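PDB 3GWZ: MmcR from Streptomyces lavendulae, which transfers the methyl group of S-adenosyl-L-methionine to the 6-hydroxyl of demethylated mitomycins A and B, forming the quinone methoxy group of these anticancer agents. Local coordinates for residues L178-M183 and P235-E240; D307-E312 and S337-L342. All coordinates share one frame; numbering follows the deposited sequence.

Interaction 1 of 2, residues L178-M183 and P235-E240. With SAH (S-adenosyl-L-homocysteine), chain G.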
ATOM      1  N   LEU A 178      -5.680  -8.324  15.706  1.00 15.08           N
ATOM      2  CA  LEU A 178      -6.911  -8.186  14.918  1.00 13.54           C
ATOM      3  C   LEU A 178      -7.959  -7.340  15.642  1.00 14.35           C
ATOM      4  O   LEU A 178      -8.600  -6.473  15.039  1.00 11.51           O
ATOM      5  CB  LEU A 178      -7.521  -9.549  14.577  1.00 11.76           C
ATOM      6  CG  LEU A 178      -6.742 -10.372  13.553  1.00 15.29           C
ATOM      7  CD1 LEU A 178      -7.378 -11.744  13.423  1.00 18.74           C
ATOM      8  CD2 LEU A 178      -6.709  -9.634  12.222  1.00 19.97           C
ATOM      9  N   PHE A 179      -8.144  -7.604  16.931  1.00 10.02           N
ATOM     10  CA  PHE A 179      -9.110  -6.820  17.690  1.00 15.50           C
ATOM     11  C   PHE A 179      -8.676  -5.354  17.870  1.00 15.22           C
ATOM     12  O   PHE A 179      -9.445  -4.418  17.597  1.00 12.81           O
ATOM     13  CB  PHE A 179      -9.408  -7.430  19.055  1.00 13.30           C
ATOM     14  CG  PHE A 179     -10.183  -6.497  19.946  1.00 10.73           C
ATOM     15  CD1 PHE A 179     -11.434  -6.041  19.555  1.00 17.06           C
ATOM     16  CD2 PHE A 179      -9.650  -6.037  21.131  1.00 16.94           C
ATOM     17  CE1 PHE A 179     -12.152  -5.151  20.353  1.00 19.22           C
ATOM     18  CE2 PHE A 179     -10.361  -5.150  21.937  1.00 13.55           C
ATOM     19  CZ  PHE A 179     -11.618  -4.713  21.544  1.00 16.96           C
ATOM     20  N   ASN A 180      -7.451  -5.149  18.334  1.00 15.30           N
ATOM     21  CA  ASN A 180      -6.971  -3.785  18.568  1.00 13.85           C
ATOM     22  C   ASN A 180      -6.943  -2.913  17.317  1.00 16.32           C
ATOM     23  O   ASN A 180      -7.154  -1.702  17.399  1.00 15.91           O
ATOM     24  CB  ASN A 180      -5.603  -3.798  19.250  1.00 16.43           C
ATOM     25  CG  ASN A 180      -5.698  -4.187  20.713  1.00 18.33           C
ATOM     26  OD1 ASN A 180      -6.788  -4.218  21.286  1.00 18.26           O
ATOM     27  ND2 ASN A 180      -4.561  -4.483  21.320  1.00 16.62           N
ATOM     28  N   ARG A 181      -6.681  -3.528  16.164  1.00 13.98           N
ATOM     29  CA  ARG A 181      -6.781  -2.824  14.887  1.00 18.47           C
ATOM     30  C   ARG A 181      -8.231  -2.443  14.570  1.00 13.80           C
ATOM     31  O   ARG A 181      -8.496  -1.347  14.087  1.00 14.37           O
ATOM     32  CB  ARG A 181      -6.211  -3.669  13.735  1.00 12.76           C
ATOM     33  CG  ARG A 181      -4.688  -3.644  13.614  1.00 20.27           C
ATOM     34  CD  ARG A 181      -4.194  -4.544  12.476  1.00 16.16           C
ATOM     35  NE  ARG A 181      -4.525  -4.004  11.156  1.00 23.72           N
ATOM     36  CZ  ARG A 181      -3.760  -3.150  10.477  1.00 37.29           C
ATOM     37  NH1 ARG A 181      -2.612  -2.718  11.002  1.00 23.26           N
ATOM     38  NH2 ARG A 181      -4.139  -2.726   9.270  1.00 28.96           N
ATOM     39  N   ALA A 182      -9.172  -3.345  14.830  1.00 13.86           N
ATOM     40  CA  ALA A 182     -10.567  -3.068  14.495  1.00 11.05           C
ATOM     41  C   ALA A 182     -11.158  -1.999  15.410  1.00 13.34           C
ATOM     42  O   ALA A 182     -11.932  -1.150  14.967  1.00 13.14           O
ATOM     43  CB  ALA A 182     -11.407  -4.346  14.549  1.00 13.66           C
HETATM   44  N   MSE A 183     -10.807  -2.056  16.693  1.00 13.67           N
HETATM   45  CA  MSE A 183     -11.221  -1.027  17.645  1.00 13.11           C
HETATM   46  C   MSE A 183     -10.476   0.278  17.337  1.00 14.97           C
HETATM   47  O   MSE A 183     -11.046   1.374  17.397  1.00 13.87           O
HETATM   48  CB  MSE A 183     -10.896  -1.489  19.072  1.00 14.01           C
HETATM   49  CG  MSE A 183     -11.435  -0.615  20.187  1.00 16.96           C
HETATM   50 SE   MSE A 183     -13.391  -0.632  20.307  0.69 22.06          SE
HETATM   51  CE  MSE A 183     -13.763   1.127  19.575  1.00 15.89           C
ATOM     52  N   PRO A 235      -1.747  -4.501  30.430  1.00 19.64           N
ATOM     53  CA  PRO A 235      -0.307  -4.376  30.163  1.00 18.03           C
ATOM     54  C   PRO A 235       0.123  -4.528  28.695  1.00 20.13           C
ATOM     55  O   PRO A 235       0.882  -3.681  28.213  1.00 22.74           O
ATOM     56  CB  PRO A 235       0.301  -5.479  31.038  1.00 22.17           C
ATOM     57  CG  PRO A 235      -0.622  -5.541  32.217  1.00 24.32           C
ATOM     58  CD  PRO A 235      -2.017  -5.261  31.667  1.00 20.12           C
ATOM     59  N   PRO A 236      -0.330  -5.582  27.994  1.00 20.26           N
ATOM     60  CA  PRO A 236       0.093  -5.699  26.590  1.00 20.65           C
ATOM     61  C   PRO A 236      -0.437  -4.556  25.727  1.00 18.93           C
ATOM     62  O   PRO A 236       0.267  -4.062  24.847  1.00 17.57           O
ATOM     63  CB  PRO A 236      -0.541  -7.017  26.127  1.00 23.23           C
ATOM     64  CG  PRO A 236      -0.964  -7.720  27.371  1.00 27.96           C
ATOM     65  CD  PRO A 236      -1.247  -6.663  28.392  1.00 17.90           C
ATOM     66  N   VAL A 237      -1.682  -4.160  25.968  1.00 17.36           N
ATOM     67  CA  VAL A 237      -2.313  -3.107  25.187  1.00 17.64           C
ATOM     68  C   VAL A 237      -1.657  -1.769  25.518  1.00 18.75           C
ATOM     69  O   VAL A 237      -1.452  -0.929  24.639  1.00 16.42           O
ATOM     70  CB  VAL A 237      -3.836  -3.053  25.476  1.00 13.76           C
ATOM     71  CG1 VAL A 237      -4.515  -2.032  24.596  1.00 11.54           C
ATOM     72  CG2 VAL A 237      -4.458  -4.447  25.275  1.00 17.21           C
ATOM     73  N   ALA A 238      -1.316  -1.581  26.789  1.00 14.36           N
ATOM     74  CA  ALA A 238      -0.661  -0.345  27.221  1.00 16.20           C
ATOM     75  C   ALA A 238       0.629  -0.095  26.437  1.00 19.33           C
ATOM     76  O   ALA A 238       0.941   1.045  26.083  1.00 17.31           O
ATOM     77  CB  ALA A 238      -0.377  -0.382  28.714  1.00 17.45           C
ATOM     78  N   GLU A 239       1.380  -1.157  26.170  1.00 18.14           N
ATOM     79  CA  GLU A 239       2.615  -1.018  25.393  1.00 20.72           C
ATOM     80  C   GLU A 239       2.334  -0.600  23.952  1.00 20.88           C
ATOM     81  O   GLU A 239       3.094   0.165  23.355  1.00 19.02           O
ATOM     82  CB  GLU A 239       3.447  -2.303  25.440  1.00 21.30           C
ATOM     83  CG  GLU A 239       4.029  -2.598  26.827  1.00 26.12           C
ATOM     84  CD  GLU A 239       4.737  -1.389  27.435  1.00 29.22           C
ATOM     85  OE1 GLU A 239       5.587  -0.786  26.744  1.00 28.30           O
ATOM     86  OE2 GLU A 239       4.438  -1.043  28.603  1.00 28.75           O
ATOM     87  N   GLU A 240       1.237  -1.092  23.387  1.00 20.47           N
ATOM     88  CA  GLU A 240       0.848  -0.647  22.055  1.00 20.51           C
ATOM     89  C   GLU A 240       0.504   0.842  22.076  1.00 17.60           C
ATOM     90  O   GLU A 240       0.889   1.586  21.176  1.00 18.74           O
ATOM     91  CB  GLU A 240      -0.322  -1.475  21.521  1.00 18.64           C
ATOM     92  CG  GLU A 240       0.008  -2.960  21.361  1.00 17.63           C
ATOM     93  CD  GLU A 240      -1.193  -3.775  20.905  1.00 24.84           C
ATOM     94  OE1 GLU A 240      -2.075  -3.218  20.207  1.00 25.18           O
ATOM     95  OE2 GLU A 240      -1.257  -4.973  21.253  1.00 25.13           O
TER
HETATM   96  N   SAH G 352     -11.221   3.108  24.760  1.00 12.43           N
HETATM   97  CA  SAH G 352     -10.704   2.392  23.544  1.00 10.20           C
HETATM   98  CB  SAH G 352     -10.846   0.858  23.614  1.00 11.62           C
HETATM   99  CG  SAH G 352     -12.274   0.308  23.793  1.00 16.88           C
HETATM  100  SD  SAH G 352     -12.306  -1.479  23.727  1.00  7.27           S
HETATM  101  C   SAH G 352     -11.417   2.906  22.325  1.00 18.92           C
HETATM  102  O   SAH G 352     -10.945   2.691  21.204  1.00 17.14           O
HETATM  103  OXT SAH G 352     -12.469   3.552  22.427  1.00 16.00           O
HETATM  104  C5' SAH G 352     -12.313  -1.846  25.470  1.00 12.17           C
HETATM  105  C4' SAH G 352     -10.911  -1.844  26.114  1.00 12.98           C
HETATM  106  O4' SAH G 352     -10.935  -2.213  27.513  1.00 12.80           O
HETATM  107  C3' SAH G 352      -9.866  -2.766  25.475  1.00 12.81           C
HETATM  108  O3' SAH G 352      -8.826  -1.962  24.898  1.00 13.26           O
HETATM  109  C2' SAH G 352      -9.293  -3.609  26.617  1.00 11.76           C
HETATM  110  O2' SAH G 352      -7.866  -3.742  26.580  1.00 12.62           O
HETATM  111  C1' SAH G 352      -9.652  -2.791  27.836  1.00 12.81           C
HETATM  112  N9  SAH G 352      -9.820  -3.570  29.082  1.00 13.86           N
HETATM  113  C8  SAH G 352     -10.579  -4.678  29.242  1.00 13.93           C
HETATM  114  N7  SAH G 352     -10.528  -5.108  30.529  1.00 14.01           N
HETATM  115  C5  SAH G 352      -9.732  -4.246  31.205  1.00 15.60           C
HETATM  116  C6  SAH G 352      -9.264  -4.103  32.598  1.00 17.12           C
HETATM  117  N6  SAH G 352      -9.668  -5.010  33.519  1.00 11.24           N
HETATM  118  N1  SAH G 352      -8.435  -3.066  32.896  1.00 13.76           N
HETATM  119  C2  SAH G 352      -8.049  -2.181  31.965  1.00 16.26           C
HETATM  120  N3  SAH G 352      -8.441  -2.248  30.675  1.00 15.46           N
HETATM  121  C4  SAH G 352      -9.267  -3.237  30.251  1.00 13.53           C
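The amide of N180 reaches E240 and V237 across the cofactor cleft of a class I (Rossmann-like) methyltransferase, where helix 173-197 faces helix 235-247. Its ND2 donates a hydrogen bond to E240 OE1 at 3.0 Å. The bond is bent, 146° at the hydrogen, and ND2 arrives from above the carboxylate plane, the amide and carboxylate planes standing 65° apart. The extended chain of E240 (chi2 177°) carries the carboxylate toward N180. V237 adds a van der Waals contact of a methyl with the amide nitrogen, its CG2 lying 4.0 Å from N180 ND2.

The same methyl serves the ligand, since V237 CG2 also packs 3.7 Å from O2' of S-adenosyl-L-homocysteine. From the other helix, F179 directs its ring edge at the sulfur, with CZ 4.0 Å from SD of the ligand. M183, a selenomethionine, follows one turn after F179 and comes closest through CG, 3.5 Å from ligand O; its SE lies 3.7 Å from ligand SD. V237 therefore touches the ribose, F179 and M183 the thioether, and M183 the carboxylate as well.

In the second shell, F165 meets the F179 ring edge-to-face. R213 forms a salt bridge with E240, which would probably favour the ionised carboxylate: its NE meets OE1, the same oxygen that accepts from N180 ND2.

Interaction 2 of 2, residues D307-E312 and S337-L342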
ATOM      1  N   ASP A 307     -19.990   6.673  24.760  1.00 16.15           N
ATOM      2  CA  ASP A 307     -20.447   5.368  24.295  1.00 16.35           C
ATOM      3  C   ASP A 307     -21.650   5.471  23.372  1.00 20.19           C
ATOM      4  O   ASP A 307     -22.162   6.564  23.110  1.00 16.78           O
ATOM      5  CB  ASP A 307     -20.731   4.432  25.483  1.00 14.92           C
ATOM      6  CG  ASP A 307     -20.047   3.071  25.334  1.00 21.22           C
ATOM      7  OD1 ASP A 307     -19.979   2.561  24.193  1.00 22.11           O
ATOM      8  OD2 ASP A 307     -19.573   2.509  26.354  1.00 18.63           O
ATOM      9  N   ASN A 308     -22.063   4.323  22.848  1.00 16.31           N
ATOM     10  CA  ASN A 308     -23.234   4.250  22.002  1.00 18.51           C
ATOM     11  C   ASN A 308     -24.456   4.317  22.909  1.00 20.41           C
ATOM     12  O   ASN A 308     -24.579   3.522  23.836  1.00 28.21           O
ATOM     13  CB  ASN A 308     -23.209   2.946  21.195  1.00 17.18           C
ATOM     14  CG  ASN A 308     -21.909   2.769  20.409  1.00 16.51           C
ATOM     15  OD1 ASN A 308     -21.415   3.710  19.795  1.00 18.78           O
ATOM     16  ND2 ASN A 308     -21.351   1.561  20.434  1.00 13.62           N
ATOM     17  N   LEU A 309     -25.338   5.278  22.677  1.00 16.57           N
ATOM     18  CA  LEU A 309     -26.548   5.368  23.487  1.00 20.76           C
ATOM     19  C   LEU A 309     -27.772   4.916  22.711  1.00 21.64           C
ATOM     20  O   LEU A 309     -27.968   5.310  21.565  1.00 22.56           O
ATOM     21  CB  LEU A 309     -26.761   6.785  24.032  1.00 21.93           C
ATOM     22  CG  LEU A 309     -26.260   6.995  25.467  1.00 26.29           C
ATOM     23  CD1 LEU A 309     -24.798   6.633  25.568  1.00 26.02           C
ATOM     24  CD2 LEU A 309     -26.489   8.420  25.923  1.00 31.09           C
ATOM     25  N   ILE A 310     -28.589   4.091  23.355  1.00 17.66           N
ATOM     26  CA  ILE A 310     -29.848   3.629  22.784  1.00 18.58           C
ATOM     27  C   ILE A 310     -30.934   4.665  23.034  1.00 27.37           C
ATOM     28  O   ILE A 310     -31.224   4.999  24.188  1.00 23.74           O
ATOM     29  CB  ILE A 310     -30.302   2.328  23.454  1.00 18.75           C
ATOM     30  CG1 ILE A 310     -29.273   1.222  23.210  1.00 16.90           C
ATOM     31  CG2 ILE A 310     -31.714   1.931  22.975  1.00 22.97           C
ATOM     32  CD1 ILE A 310     -29.110   0.880  21.748  1.00 16.71           C
ATOM     33  N   ASP A 311     -31.516   5.179  21.957  1.00 22.50           N
ATOM     34  CA  ASP A 311     -32.635   6.099  22.068  1.00 33.24           C
ATOM     35  C   ASP A 311     -33.929   5.408  21.652  1.00 33.01           C
ATOM     36  O   ASP A 311     -34.011   4.176  21.643  1.00 23.26           O
ATOM     37  CB  ASP A 311     -32.396   7.377  21.253  1.00 31.28           C
ATOM     38  CG  ASP A 311     -32.255   7.113  19.767  1.00 26.30           C
ATOM     39  OD1 ASP A 311     -32.634   6.016  19.306  1.00 32.10           O
ATOM     40  OD2 ASP A 311     -31.766   8.013  19.053  1.00 41.78           O
ATOM     41  N   GLU A 312     -34.929   6.205  21.291  1.00 27.39           N
ATOM     42  CA  GLU A 312     -36.275   5.688  21.070  1.00 28.17           C
ATOM     43  C   GLU A 312     -36.395   4.848  19.805  1.00 23.33           C
ATOM     44  O   GLU A 312     -37.205   3.931  19.748  1.00 30.44           O
ATOM     45  CB  GLU A 312     -37.289   6.839  21.048  1.00 38.35           C
ATOM     46  CG  GLU A 312     -37.456   7.548  22.391  1.00 45.82           C
ATOM     47  CD  GLU A 312     -36.148   8.129  22.927  1.00 60.11           C
ATOM     48  OE1 GLU A 312     -35.329   8.622  22.117  1.00 52.74           O
ATOM     49  OE2 GLU A 312     -35.942   8.094  24.161  1.00 59.69           O
ATOM     50  N   SER A 337     -30.818   6.839  30.479  1.00 19.81           N
ATOM     51  CA  SER A 337     -31.472   6.604  31.764  1.00 24.22           C
ATOM     52  C   SER A 337     -30.939   5.346  32.438  1.00 25.45           C
ATOM     53  O   SER A 337     -30.821   5.281  33.664  1.00 17.17           O
ATOM     54  CB  SER A 337     -32.996   6.521  31.614  1.00 26.96           C
ATOM     55  OG  SER A 337     -33.383   5.418  30.818  1.00 31.43           O
ATOM     56  N   GLU A 338     -30.620   4.336  31.640  1.00 21.59           N
ATOM     57  CA  GLU A 338     -29.969   3.154  32.187  1.00 21.39           C
ATOM     58  C   GLU A 338     -28.596   3.486  32.775  1.00 17.62           C
ATOM     59  O   GLU A 338     -28.255   3.032  33.871  1.00 20.59           O
ATOM     60  CB  GLU A 338     -29.903   2.039  31.133  1.00 19.97           C
ATOM     61  CG  GLU A 338     -31.236   1.301  31.008  1.00 23.15           C
ATOM     62  CD  GLU A 338     -31.344   0.445  29.757  1.00 27.25           C
ATOM     63  OE1 GLU A 338     -30.542   0.632  28.819  1.00 21.10           O
ATOM     64  OE2 GLU A 338     -32.243  -0.413  29.713  1.00 30.18           O
ATOM     65  N   PHE A 339     -27.807   4.290  32.064  1.00 16.00           N
ATOM     66  CA  PHE A 339     -26.522   4.710  32.605  1.00 16.42           C
ATOM     67  C   PHE A 339     -26.737   5.520  33.891  1.00 19.72           C
ATOM     68  O   PHE A 339     -26.039   5.319  34.886  1.00 16.76           O
ATOM     69  CB  PHE A 339     -25.733   5.551  31.596  1.00 12.07           C
ATOM     70  CG  PHE A 339     -24.836   4.745  30.693  1.00 18.43           C
ATOM     71  CD1 PHE A 339     -23.858   3.914  31.220  1.00 24.23           C
ATOM     72  CD2 PHE A 339     -24.963   4.834  29.315  1.00 26.08           C
ATOM     73  CE1 PHE A 339     -23.033   3.171  30.382  1.00 22.28           C
ATOM     74  CE2 PHE A 339     -24.135   4.100  28.474  1.00 24.95           C
ATOM     75  CZ  PHE A 339     -23.170   3.273  29.010  1.00 16.61           C
ATOM     76  N   ALA A 340     -27.708   6.432  33.856  1.00 20.24           N
ATOM     77  CA  ALA A 340     -27.967   7.328  34.988  1.00 19.02           C
ATOM     78  C   ALA A 340     -28.278   6.547  36.258  1.00 20.28           C
ATOM     79  O   ALA A 340     -27.833   6.916  37.345  1.00 20.28           O
ATOM     80  CB  ALA A 340     -29.104   8.291  34.655  1.00 20.14           C
ATOM     81  N   ALA A 341     -29.042   5.466  36.115  1.00 19.23           N
ATOM     82  CA  ALA A 341     -29.352   4.603  37.249  1.00 20.83           C
ATOM     83  C   ALA A 341     -28.097   3.982  37.861  1.00 20.50           C
ATOM     84  O   ALA A 341     -27.958   3.919  39.092  1.00 19.08           O
ATOM     85  CB  ALA A 341     -30.341   3.514  36.838  1.00 23.97           C
ATOM     86  N   LEU A 342     -27.185   3.513  37.006  1.00 18.42           N
ATOM     87  CA  LEU A 342     -25.927   2.934  37.478  1.00 17.93           C
ATOM     88  C   LEU A 342     -25.028   4.026  38.066  1.00 15.26           C
ATOM     89  O   LEU A 342     -24.340   3.816  39.064  1.00 21.48           O
ATOM     90  CB  LEU A 342     -25.212   2.194  36.338  1.00 17.56           C
ATOM     91  CG  LEU A 342     -26.021   1.048  35.712  1.00 18.30           C
ATOM     92  CD1 LEU A 342     -25.351   0.522  34.450  1.00 16.46           C
ATOM     93  CD2 LEU A 342     -26.251  -0.098  36.712  1.00 19.60           C
TER
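L309 and F339 make the closest approach between segments 307-312 and 337-342, with L309 CD1 3.9 Å from F339 CE2. This apolar contact belongs to the Rossmann-like methyltransferase domain, at the C-terminal end of strand 302-308. The phenyl ring is inserted from helix 336-344, and the leucine side chain runs obliquely to it. Although the CB of L309 does not point at the helix, its branch turns back so that CD1 reaches the ring, also lying 4.2 Å from F339 CD2. A second, looser contact puts D307 CB 4.4 Å from F339 CZ. F339 therefore touches two residues of 307-312, L309 at CE2 and CD2 and D307 at CZ, both obliquely, and no hydrogen bond joins the two segments.

Polar interactions operate within and around the strand end. The backbone N of N308 donates to D307 OD1 at 3.0 Å, on the anti side of the carboxylate and 15° out of its plane. H276 ND1 pairs with the same oxygen, while OD2 has a weak bond with the backbone N of H279, the probable proton acceptor. D307 thus presents its methylene to F339 and its carboxylate to the segment bearing that histidine. N308, a substrate-binding residue, has its CB directed away from the helix, and its ND2 is hydrogen-bonded to E333.

Strand 361-368 lies beside this strand end: D307 shares backbone hydrogen bonds with R362, and L309 packs on R362 and V364. I310 rests on helix 316-329 and R93 of the second subunit, while L342 connects helix 336-344 to helix 283-296.

Following the chain from the N terminus, interaction 1 comes first: helix 173-197 is joined to helix 235-247 across 51 intervening residues that include strands 205-209 and 228-233. Interaction 2 opens only after that loop has closed, spanning 24 residues that include helix 316-329. The two loops run in series, neither nested nor crossed. The centres of interactions 1 and 2 lie 27 Å apart. The nearest atoms of interactions 1 and 2 are about 8 Å apart, with no direct touch. Both fall in the O-methyltransferase domain: interaction 1 borders the S-adenosyl-L-homocysteine site, whereas interaction 2 lies at the strand end that carries substrate-binding N308 and D307, next to H279.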